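Local coordinates for protein putative phosphatase (Clostridium difficile, PDB 3SD7) that probably hydrolyses phosphate esters as a phosphatase of the haloacid dehalogenase (HAD) superfamily, its natural substrate being unknown, at residues 38-49 and 108-119; 168-176 and 195-205. All blocks are in the same frame, centred on the assembly; numbering follows the deposited sequence. Where two conformers were deposited one is given.

Interaction 1: residues 38-49 and 108-119; sequences GTLTDPKEGITK and ENKIYENMKEIL. With GOL (glycerol), chain E.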
loop_
_atom_site.group_PDB
_atom_site.type_symbol
_atom_site.label_atom_id
_atom_site.label_comp_id
_atom_site.label_asym_id
_atom_site.label_seq_id
_atom_site.Cartn_x
_atom_site.Cartn_y
_atom_site.Cartn_z
ATOM N N GLY A 38 -3.797 1.211 -2.023
ATOM C CA GLY A 38 -4.218 0.718 -3.314
ATOM C C GLY A 38 -4.599 -0.733 -3.386
ATOM O O GLY A 38 -4.946 -1.224 -4.427
ATOM N N THR A 39 -4.547 -1.431 -2.240
ATOM C CA THR A 39 -4.813 -2.861 -2.171
ATOM C C THR A 39 -5.902 -3.096 -1.116
ATOM O O THR A 39 -6.932 -3.675 -1.417
ATOM C CB THR A 39 -3.557 -3.622 -1.839
ATOM O OG1 THR A 39 -2.578 -3.379 -2.867
ATOM C CG2 THR A 39 -3.818 -5.128 -1.792
ATOM N N LEU A 40 -5.642 -2.665 0.102
ATOM C CA LEU A 40 -6.651 -2.712 1.163
ATOM C C LEU A 40 -7.398 -1.437 1.328
ATOM O O LEU A 40 -8.631 -1.459 1.523
ATOM C CB LEU A 40 -6.004 -3.060 2.510
ATOM C CG LEU A 40 -5.296 -4.410 2.592
ATOM C CD1 LEU A 40 -4.530 -4.540 3.941
ATOM C CD2 LEU A 40 -6.291 -5.554 2.444
ATOM N N THR A 41 -6.674 -0.329 1.310
ATOM C CA THR A 41 -7.248 1.012 1.554
ATOM C C THR A 41 -6.712 2.028 0.554
ATOM O O THR A 41 -5.631 1.866 -0.005
ATOM C CB THR A 41 -6.940 1.483 2.993
ATOM O OG1 THR A 41 -5.514 1.445 3.203
ATOM C CG2 THR A 41 -7.613 0.554 4.029
ATOM N N ASP A 42 -7.497 3.070 0.319
ATOM C CA ASP A 42 -7.138 4.121 -0.641
ATOM C C ASP A 42 -6.759 5.395 0.149
ATOM O O ASP A 42 -7.606 5.970 0.839
ATOM C CB ASP A 42 -8.315 4.366 -1.582
ATOM C CG ASP A 42 -7.985 5.334 -2.704
ATOM O OD1 ASP A 42 -6.895 5.922 -2.676
ATOM O OD2 ASP A 42 -8.855 5.561 -3.585
ATOM N N PRO A 43 -5.511 5.863 0.017
ATOM C CA PRO A 43 -5.052 7.011 0.774
ATOM C C PRO A 43 -5.271 8.350 0.082
ATOM O O PRO A 43 -4.796 9.367 0.576
ATOM C CB PRO A 43 -3.553 6.751 0.857
ATOM C CG PRO A 43 -3.235 6.139 -0.456
ATOM C CD PRO A 43 -4.404 5.251 -0.757
ATOM N N LYS A 44 -5.975 8.345 -1.043
ATOM C CA LYS A 44 -6.112 9.544 -1.872
ATOM C C LYS A 44 -6.446 10.833 -1.119
ATOM O O LYS A 44 -5.784 11.855 -1.285
ATOM C CB LYS A 44 -7.124 9.283 -2.985
ATOM C CG LYS A 44 -7.413 10.492 -3.850
ATOM C CD LYS A 44 -8.323 10.159 -4.997
ATOM C CE LYS A 44 -7.554 9.429 -6.112
ATOM N NZ LYS A 44 -8.419 9.112 -7.300
ATOM N N GLU A 45 -7.467 10.778 -0.280
ATOM C CA GLU A 45 -7.923 11.995 0.428
ATOM C C GLU A 45 -6.806 12.641 1.260
ATOM O O GLU A 45 -6.484 13.833 1.099
ATOM C CB GLU A 45 -9.125 11.669 1.302
ATOM C CG GLU A 45 -9.788 12.914 1.905
ATOM C CD GLU A 45 -10.796 12.619 3.023
ATOM O OE1 GLU A 45 -11.108 11.435 3.289
ATOM O OE2 GLU A 45 -11.260 13.600 3.653
ATOM N N GLY A 46 -6.213 11.861 2.172
ATOM C CA GLY A 46 -5.178 12.394 3.035
ATOM C C GLY A 46 -3.918 12.826 2.333
ATOM O O GLY A 46 -3.288 13.809 2.727
ATOM N N ILE A 47 -3.502 12.081 1.310
ATOM C CA ILE A 47 -2.299 12.473 0.590
ATOM C C ILE A 47 -2.528 13.792 -0.155
ATOM O O ILE A 47 -1.720 14.740 -0.063
ATOM C CB ILE A 47 -1.816 11.371 -0.374
ATOM C CG1 ILE A 47 -1.377 10.143 0.437
ATOM C CG2 ILE A 47 -0.655 11.912 -1.254
ATOM C CD1 ILE A 47 -0.919 8.987 -0.460
ATOM N N THR A 48 -3.630 13.876 -0.883
ATOM C CA THR A 48 -3.894 15.089 -1.661
ATOM C C THR A 48 -4.137 16.300 -0.740
ATOM O O THR A 48 -3.677 17.421 -1.020
ATOM C CB THR A 48 -5.049 14.890 -2.664
ATOM O OG1 THR A 48 -6.219 14.474 -1.965
ATOM C CG2 THR A 48 -4.678 13.822 -3.715
ATOM N N LYS A 49 -4.825 16.091 0.370
ATOM C CA LYS A 49 -5.074 17.209 1.292
ATOM C C LYS A 49 -3.790 17.686 1.978
ATOM O O LYS A 49 -3.641 18.894 2.252
ATOM C CB LYS A 49 -6.154 16.872 2.297
ATOM C CG LYS A 49 -7.519 16.840 1.685
ATOM C CD LYS A 49 -8.584 16.580 2.708
ATOM C CE LYS A 49 -9.964 16.725 2.089
ATOM N NZ LYS A 49 -11.033 16.522 3.086
ATOM N N GLU A 108 -7.558 10.100 6.842
ATOM C CA GLU A 108 -8.290 10.298 5.601
ATOM C C GLU A 108 -7.936 9.217 4.572
ATOM O O GLU A 108 -7.149 9.425 3.655
ATOM C CB GLU A 108 -8.016 11.705 5.083
ATOM C CG GLU A 108 -8.652 12.759 5.997
ATOM C CD GLU A 108 -8.185 14.176 5.741
ATOM O OE1 GLU A 108 -7.134 14.368 5.105
ATOM O OE2 GLU A 108 -8.890 15.099 6.206
ATOM N N ASN A 109 -8.535 8.055 4.778
ATOM C CA ASN A 109 -8.397 6.908 3.899
ATOM C C ASN A 109 -9.774 6.300 3.690
ATOM O O ASN A 109 -10.699 6.541 4.490
ATOM C CB ASN A 109 -7.498 5.811 4.515
ATOM C CG ASN A 109 -6.099 6.277 4.819
ATOM O OD1 ASN A 109 -5.185 6.083 4.009
ATOM N ND2 ASN A 109 -5.905 6.894 5.996
ATOM N N LYS A 110 -9.916 5.509 2.634
ATOM C CA LYS A 110 -11.160 4.822 2.341
ATOM C C LYS A 110 -10.876 3.356 2.102
ATOM O O LYS A 110 -10.087 3.008 1.212
ATOM C CB LYS A 110 -11.765 5.407 1.083
ATOM C CG LYS A 110 -13.208 5.033 0.777
ATOM C CD LYS A 110 -13.647 5.784 -0.491
ATOM C CE LYS A 110 -15.080 5.509 -0.908
ATOM N NZ LYS A 110 -15.451 6.391 -2.064
ATOM N N ILE A 111 -11.551 2.482 2.820
ATOM C CA ILE A 111 -11.350 1.055 2.620
ATOM C C ILE A 111 -12.034 0.660 1.312
ATOM O O ILE A 111 -13.109 1.162 1.002
ATOM C CB ILE A 111 -11.829 0.227 3.836
ATOM C CG1 ILE A 111 -11.497 -1.239 3.668
ATOM C CG2 ILE A 111 -13.333 0.426 4.076
ATOM C CD1 ILE A 111 -11.629 -2.045 5.007
ATOM N N TYR A 112 -11.418 -0.231 0.539
ATOM C CA TYR A 112 -12.037 -0.637 -0.719
ATOM C C TYR A 112 -13.308 -1.410 -0.433
ATOM O O TYR A 112 -13.363 -2.223 0.491
ATOM C CB TYR A 112 -11.070 -1.392 -1.623
ATOM C CG TYR A 112 -10.034 -0.483 -2.204
ATOM C CD1 TYR A 112 -10.364 0.394 -3.229
ATOM C CD2 TYR A 112 -8.715 -0.485 -1.751
ATOM C CE1 TYR A 112 -9.413 1.270 -3.767
ATOM C CE2 TYR A 112 -7.752 0.400 -2.286
ATOM C CZ TYR A 112 -8.132 1.266 -3.306
ATOM O OH TYR A 112 -7.246 2.152 -3.870
ATOM N N GLU A 113 -14.337 -1.140 -1.224
ATOM C CA GLU A 113 -15.589 -1.822 -1.053
ATOM C C GLU A 113 -15.372 -3.340 -1.108
ATOM O O GLU A 113 -14.656 -3.831 -1.970
ATOM C CB GLU A 113 -16.567 -1.413 -2.156
ATOM C CG GLU A 113 -17.961 -1.661 -1.807
ATOM C CD GLU A 113 -18.474 -0.669 -0.768
ATOM O OE1 GLU A 113 -19.366 -1.055 -0.023
ATOM O OE2 GLU A 113 -17.975 0.492 -0.697
ATOM N N ASN A 114 -15.971 -4.027 -0.144
ATOM C CA ASN A 114 -15.976 -5.509 -0.001
ATOM C C ASN A 114 -14.714 -6.127 0.577
ATOM O O ASN A 114 -14.663 -7.340 0.785
ATOM C CB ASN A 114 -16.333 -6.188 -1.323
ATOM C CG ASN A 114 -17.669 -5.687 -1.883
ATOM O OD1 ASN A 114 -18.645 -5.543 -1.140
ATOM N ND2 ASN A 114 -17.717 -5.426 -3.197
ATOM N N MET A 115 -13.728 -5.300 0.867
ATOM C CA MET A 115 -12.472 -5.836 1.398
ATOM C C MET A 115 -12.676 -6.422 2.791
ATOM O O MET A 115 -12.195 -7.538 3.079
ATOM C CB MET A 115 -11.379 -4.788 1.384
ATOM C CG MET A 115 -10.022 -5.361 1.827
ATOM S SD MET A 115 -9.436 -6.861 1.014
ATOM C CE MET A 115 -8.920 -6.200 -0.608
ATOM N N LYS A 116 -13.442 -5.735 3.646
ATOM C CA LYS A 116 -13.640 -6.276 5.000
ATOM C C LYS A 116 -14.256 -7.681 4.928
ATOM O O LYS A 116 -13.807 -8.599 5.614
ATOM C CB LYS A 116 -14.424 -5.307 5.884
ATOM C CG LYS A 116 -14.363 -5.662 7.347
ATOM C CD LYS A 116 -15.143 -4.664 8.184
ATOM C CE LYS A 116 -14.839 -4.841 9.658
ATOM N NZ LYS A 116 -15.050 -6.235 10.130
ATOM N N GLU A 117 -15.277 -7.853 4.086
ATOM C CA GLU A 117 -15.898 -9.161 3.879
ATOM C C GLU A 117 -14.905 -10.227 3.417
ATOM O O GLU A 117 -14.913 -11.343 3.943
ATOM C CB GLU A 117 -17.061 -9.082 2.865
ATOM C CG GLU A 117 -17.445 -10.476 2.276
ATOM C CD GLU A 117 -18.435 -10.405 1.122
ATOM O OE1 GLU A 117 -19.519 -9.833 1.329
ATOM O OE2 GLU A 117 -18.131 -10.959 0.030
ATOM N N ILE A 118 -14.042 -9.918 2.441
ATOM C CA ILE A 118 -13.134 -10.954 1.962
ATOM C C ILE A 118 -12.097 -11.290 3.037
ATOM O O ILE A 118 -11.760 -12.457 3.211
ATOM C CB ILE A 118 -12.495 -10.667 0.574
ATOM C CG1 ILE A 118 -11.402 -9.671 0.676
ATOM C CG2 ILE A 118 -13.574 -10.350 -0.516
ATOM C CD1 ILE A 118 -10.117 -10.290 1.175
ATOM N N LEU A 119 -11.613 -10.288 3.776
ATOM C CA LEU A 119 -10.662 -10.576 4.866
ATOM C C LEU A 119 -11.314 -11.493 5.895
ATOM O O LEU A 119 -10.679 -12.443 6.337
ATOM C CB LEU A 119 -10.177 -9.315 5.555
ATOM C CG LEU A 119 -9.356 -8.411 4.638
ATOM C CD1 LEU A 119 -9.037 -7.119 5.364
ATOM C CD2 LEU A 119 -8.059 -9.090 4.150
HETATM C C1 GOL E . -7.483 4.232 -6.815
HETATM O O1 GOL E . -7.970 3.058 -6.217
HETATM C C2 GOL E . -8.576 4.906 -7.652
HETATM O O2 GOL E . -7.968 5.908 -8.439
HETATM C C3 GOL E . -9.676 5.489 -6.747
HETATM O O3 GOL E . -9.233 6.587 -5.945
HETATM O O HOH W 1 -4.543 3.818 2.492
HETATM O O HOH W 2 -4.137 9.273 3.419
#
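Y112 lies against the backbone of residues 38-42. CB and CG sit near L40 O, which also accepts a nearly straight hydrogen bond from Y112 N (3.2 Å, N-H...O 178°). CD2 comes closer to that carbonyl, CE2 lies 3.4 Å from T41 C, and CZ reaches D42 CB. At the tip, OH touches G38 CA and D42 CB and donates to glycerol O1 (2.6 Å). The planes of the ring and the D42 carboxylate are nearly parallel, 12° apart, although the two side chains cross obliquely.

T41 and I111 form the non-hydrogen-bonded pair of a two-stranded antiparallel ribbon, and D42 and K110 the hydrogen-bonded one, with D42 N to K110 O at 2.7 Å. With its CG anti to the backbone N (chi1 -174°), D42 lets OD1 accept from K44 N, an Asx turn leading into helix 44-57, while OD2 takes a hydrogen bond from glycerol O3. Y214 OH is a further partner of OD1. K44 NZ also donates to glycerol O3. A water joins T41 OG1 to N109 OD1.

Beyond the ribbon, G46 N donates to E108 O (3.0 Å). The carboxylates of E45 and E108 are stacked, with OE2 atoms 3.8 Å apart. K49 NZ forms a salt bridge with E45 OE2 and lies 4.0 Å from E108 OE2, so its positive charge probably offsets the closeness of the acids. At the other end the bend of M115 at chi2 sets SD against L40 CD2, and that at chi3 turns CE toward T39 O.

Backbone bonds thus fix the two connections side by side, while a phenol, a carboxylate and K44 NZ converge on one bound glycerol, probably from crystallisation; this polar site can bind hydroxyl groups.

Interaction 2: residues 168-176 and 195-205; sequences KNEVIQYVL and YDIIGAKKIGI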
loop_
_atom_site.group_PDB
_atom_site.type_symbol
_atom_site.label_atom_id
_atom_site.label_comp_id
_atom_site.label_asym_id
_atom_site.label_seq_id
_atom_site.Cartn_x
_atom_site.Cartn_y
_atom_site.Cartn_z
ATOM N N LYS A 168 10.198 -3.921 -1.208
ATOM C CA LYS A 168 9.165 -4.904 -1.020
ATOM C C LYS A 168 9.709 -6.293 -0.673
ATOM O O LYS A 168 9.211 -6.932 0.222
ATOM C CB LYS A 168 8.278 -4.984 -2.262
ATOM C CG LYS A 168 6.851 -5.168 -1.929
ATOM C CD LYS A 168 6.209 -3.881 -1.406
ATOM C CE LYS A 168 6.111 -2.834 -2.509
ATOM N NZ LYS A 168 5.295 -1.661 -2.109
ATOM N N ASN A 169 10.732 -6.759 -1.381
ATOM C CA ASN A 169 11.279 -8.102 -1.081
ATOM C C ASN A 169 11.724 -8.198 0.390
ATOM O O ASN A 169 11.559 -9.232 1.036
ATOM C CB ASN A 169 12.433 -8.477 -2.006
ATOM C CG ASN A 169 13.691 -7.721 -1.691
ATOM O OD1 ASN A 169 13.854 -6.562 -2.067
ATOM N ND2 ASN A 169 14.600 -8.378 -0.983
ATOM N N GLU A 170 12.234 -7.098 0.929
ATOM C CA GLU A 170 12.731 -7.084 2.304
ATOM C C GLU A 170 11.632 -7.201 3.336
ATOM O O GLU A 170 11.766 -7.923 4.323
ATOM C CB GLU A 170 13.537 -5.817 2.557
ATOM C CG GLU A 170 14.738 -5.697 1.658
ATOM C CD GLU A 170 15.668 -4.594 2.103
ATOM O OE1 GLU A 170 15.291 -3.828 3.029
ATOM O OE2 GLU A 170 16.770 -4.493 1.525
ATOM N N VAL A 171 10.531 -6.491 3.103
ATOM C CA VAL A 171 9.436 -6.542 4.036
ATOM C C VAL A 171 8.667 -7.884 3.903
ATOM O O VAL A 171 8.221 -8.443 4.889
ATOM C CB VAL A 171 8.576 -5.255 3.935
ATOM C CG1 VAL A 171 7.836 -5.144 2.613
ATOM C CG2 VAL A 171 7.657 -5.178 5.066
ATOM N N ILE A 172 8.564 -8.418 2.681
ATOM C CA ILE A 172 7.955 -9.729 2.448
ATOM C C ILE A 172 8.754 -10.805 3.176
ATOM O O ILE A 172 8.201 -11.616 3.910
ATOM C CB ILE A 172 7.878 -10.081 0.933
ATOM C CG1 ILE A 172 6.885 -9.151 0.229
ATOM C CG2 ILE A 172 7.442 -11.526 0.750
ATOM C CD1 ILE A 172 6.876 -9.278 -1.313
ATOM N N GLN A 173 10.069 -10.795 2.993
ATOM C CA GLN A 173 10.903 -11.774 3.665
ATOM C C GLN A 173 10.788 -11.653 5.186
ATOM O O GLN A 173 10.712 -12.659 5.885
ATOM C CB GLN A 173 12.362 -11.615 3.269
ATOM C CG GLN A 173 13.249 -12.712 3.837
ATOM C CD GLN A 173 12.912 -14.084 3.264
ATOM O OE1 GLN A 173 12.506 -14.997 3.982
ATOM N NE2 GLN A 173 13.022 -14.207 1.966
ATOM N N TYR A 174 10.800 -10.424 5.688
ATOM C CA TYR A 174 10.702 -10.193 7.133
ATOM C C TYR A 174 9.444 -10.831 7.720
ATOM O O TYR A 174 9.493 -11.522 8.718
ATOM C CB TYR A 174 10.736 -8.673 7.461
ATOM C CG TYR A 174 10.461 -8.371 8.930
ATOM C CD1 TYR A 174 11.434 -8.579 9.904
ATOM C CD2 TYR A 174 9.229 -7.909 9.340
ATOM C CE1 TYR A 174 11.164 -8.321 11.254
ATOM C CE2 TYR A 174 8.959 -7.655 10.680
ATOM C CZ TYR A 174 9.909 -7.858 11.616
ATOM O OH TYR A 174 9.607 -7.588 12.947
ATOM N N VAL A 175 8.307 -10.633 7.056
ATOM C CA VAL A 175 7.060 -11.097 7.589
ATOM C C VAL A 175 6.924 -12.625 7.469
ATOM O O VAL A 175 6.402 -13.271 8.371
ATOM C CB VAL A 175 5.909 -10.198 7.008
ATOM C CG1 VAL A 175 5.366 -10.778 5.718
ATOM C CG2 VAL A 175 4.873 -9.965 8.025
ATOM N N LEU A 176 7.449 -13.222 6.393
ATOM C CA LEU A 176 7.494 -14.684 6.295
ATOM C C LEU A 176 8.414 -15.300 7.349
ATOM O O LEU A 176 8.138 -16.391 7.883
ATOM C CB LEU A 176 7.971 -15.141 4.911
ATOM C CG LEU A 176 7.002 -14.916 3.770
ATOM C CD1 LEU A 176 7.666 -15.483 2.513
ATOM C CD2 LEU A 176 5.647 -15.584 4.048
ATOM N N TYR A 195 5.838 -3.205 -8.028
ATOM C CA TYR A 195 6.773 -3.391 -6.921
ATOM C C TYR A 195 6.416 -4.583 -6.048
ATOM O O TYR A 195 7.308 -5.274 -5.502
ATOM C CB TYR A 195 6.879 -2.104 -6.100
ATOM C CG TYR A 195 7.239 -0.933 -6.974
ATOM C CD1 TYR A 195 8.471 -0.875 -7.599
ATOM C CD2 TYR A 195 6.312 0.085 -7.226
ATOM C CE1 TYR A 195 8.788 0.177 -8.444
ATOM C CE2 TYR A 195 6.624 1.127 -8.071
ATOM C CZ TYR A 195 7.852 1.170 -8.671
ATOM O OH TYR A 195 8.173 2.219 -9.518
ATOM N N ASP A 196 5.115 -4.805 -5.882
ATOM C CA ASP A 196 4.605 -5.952 -5.144
ATOM C C ASP A 196 4.892 -7.252 -5.870
ATOM O O ASP A 196 5.260 -8.259 -5.253
ATOM C CB ASP A 196 3.088 -5.814 -4.986
ATOM C CG ASP A 196 2.709 -4.640 -4.164
ATOM O OD1 ASP A 196 3.255 -4.521 -3.038
ATOM O OD2 ASP A 196 1.899 -3.795 -4.619
ATOM N N ILE A 197 4.734 -7.242 -7.198
ATOM C CA ILE A 197 4.961 -8.434 -8.005
ATOM C C ILE A 197 6.456 -8.735 -8.103
ATOM O O ILE A 197 6.870 -9.884 -7.963
ATOM C CB ILE A 197 4.335 -8.307 -9.401
ATOM C CG1 ILE A 197 2.895 -7.791 -9.291
ATOM C CG2 ILE A 197 4.435 -9.646 -10.179
ATOM C CD1 ILE A 197 2.042 -8.584 -8.330
ATOM N N ILE A 198 7.264 -7.697 -8.313
ATOM C CA ILE A 198 8.739 -7.845 -8.369
ATOM C C ILE A 198 9.243 -8.407 -7.017
ATOM O O ILE A 198 10.099 -9.312 -6.975
ATOM C CB ILE A 198 9.414 -6.482 -8.659
ATOM C CG1 ILE A 198 9.093 -6.028 -10.084
ATOM C CG2 ILE A 198 10.917 -6.559 -8.449
ATOM C CD1 ILE A 198 9.309 -4.536 -10.306
ATOM N N GLY A 199 8.680 -7.895 -5.921
ATOM C CA GLY A 199 9.029 -8.358 -4.578
ATOM C C GLY A 199 8.710 -9.836 -4.422
ATOM O O GLY A 199 9.560 -10.628 -3.999
ATOM N N ALA A 200 7.508 -10.217 -4.829
ATOM C CA ALA A 200 7.067 -11.612 -4.755
ATOM C C ALA A 200 7.988 -12.539 -5.550
ATOM O O ALA A 200 8.378 -13.627 -5.085
ATOM C CB ALA A 200 5.670 -11.729 -5.278
ATOM N N LYS A 201 8.343 -12.107 -6.753
ATOM C CA LYS A 201 9.209 -12.913 -7.599
ATOM C C LYS A 201 10.617 -13.075 -7.024
ATOM O O LYS A 201 11.213 -14.159 -7.130
ATOM C CB LYS A 201 9.210 -12.383 -9.039
ATOM C CG LYS A 201 7.887 -12.631 -9.708
ATOM C CD LYS A 201 7.873 -12.247 -11.168
ATOM C CE LYS A 201 6.539 -12.630 -11.764
ATOM N NZ LYS A 201 6.596 -12.793 -13.221
ATOM N N LYS A 202 11.130 -12.037 -6.373
ATOM C CA LYS A 202 12.450 -12.128 -5.754
ATOM C C LYS A 202 12.476 -13.149 -4.607
ATOM O O LYS A 202 13.486 -13.810 -4.368
ATOM C CB LYS A 202 12.936 -10.763 -5.255
ATOM C CG LYS A 202 13.403 -9.823 -6.337
ATOM C CD LYS A 202 13.775 -8.468 -5.757
ATOM C CE LYS A 202 14.223 -7.494 -6.839
ATOM N NZ LYS A 202 14.307 -6.098 -6.300
ATOM N N ILE A 203 11.348 -13.284 -3.925
ATOM C CA ILE A 203 11.200 -14.179 -2.801
ATOM C C ILE A 203 10.801 -15.586 -3.246
ATOM O O ILE A 203 11.033 -16.555 -2.523
ATOM C CB ILE A 203 10.163 -13.600 -1.804
ATOM C CG1 ILE A 203 10.646 -12.238 -1.297
ATOM C CG2 ILE A 203 9.919 -14.563 -0.640
ATOM C CD1 ILE A 203 12.010 -12.275 -0.611
ATOM N N GLY A 204 10.226 -15.706 -4.438
ATOM C CA GLY A 204 9.821 -16.998 -4.971
ATOM C C GLY A 204 8.420 -17.415 -4.568
ATOM O O GLY A 204 8.160 -18.595 -4.332
ATOM N N ILE A 205 7.522 -16.450 -4.457
ATOM C CA ILE A 205 6.134 -16.723 -4.148
ATOM C C ILE A 205 5.221 -16.206 -5.266
ATOM O O ILE A 205 5.605 -15.317 -6.062
ATOM C CB ILE A 205 5.706 -16.125 -2.773
ATOM C CG1 ILE A 205 5.862 -14.611 -2.738
ATOM C CG2 ILE A 205 6.566 -16.739 -1.628
ATOM C CD1 ILE A 205 5.361 -13.988 -1.443
#
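I203 projects from the end of helix 194-203 as a knob into a hole formed by N169, I172, Q173 and L176. CG1, anti to the carbonyl carbon (chi1 -60°), passes I172 CG2 at 3.9 Å and carries CD1 to N169 O, 3.5 Å away; CG2 instead meets L176 CD1, the two side chains sliding past each other in opposite directions.

I172 uses both branches. Its CG2 meets I203 and I205 CD1, whereas the extended arm (chi2 172°) lays CD1 on the backbone at G199 C and A200 N, 3.7 Å from each. G199 has no side chain to hold the helices apart, and N169 N comes within 4.0 Å of its CA; the axes approach to 8.2 Å and cross at -56°.

The position of K168 on its helix puts CB 3.4 Å from Y195 O; bends at chi2 and chi3 then lead CD and CE past D196, with CE also on Y195 CB. In the conformer described, NZ is held mainly by the salt bridge to D35, with a hydrogen bond to S134 OG; its long pairing with D196 OD1 is doubtful.

A Schellman motif at G204 ends the helix and turns I205 back toward I172. Two helices packed on one side of a parallel sheet are typical of the Rossmann-like HAD core, with K168 and D196 reaching its probable active site.

How the interactions relate
From the N terminus, strand 31-34 runs into the DxDx(T/V) pattern expected of a HAD enzyme, where D37, with D192, marks the sodium site. The chain then leaves along residues 38-49, makes a mainly helical excursion, and returns through 108-119; interaction 1 closes that loop of 58 residues, joining the outward and return connections between core and helical region. Interaction 2 opens later and closes a shorter loop, pairing two core helices that precede and follow strand 187-191 in the chain. The loops are in series, neither nested nor crossed. The centres of interactions 1 and 2 lie about 22 Å apart on opposite sides of the chain's centre, yet their nearest atoms are about 5 Å apart.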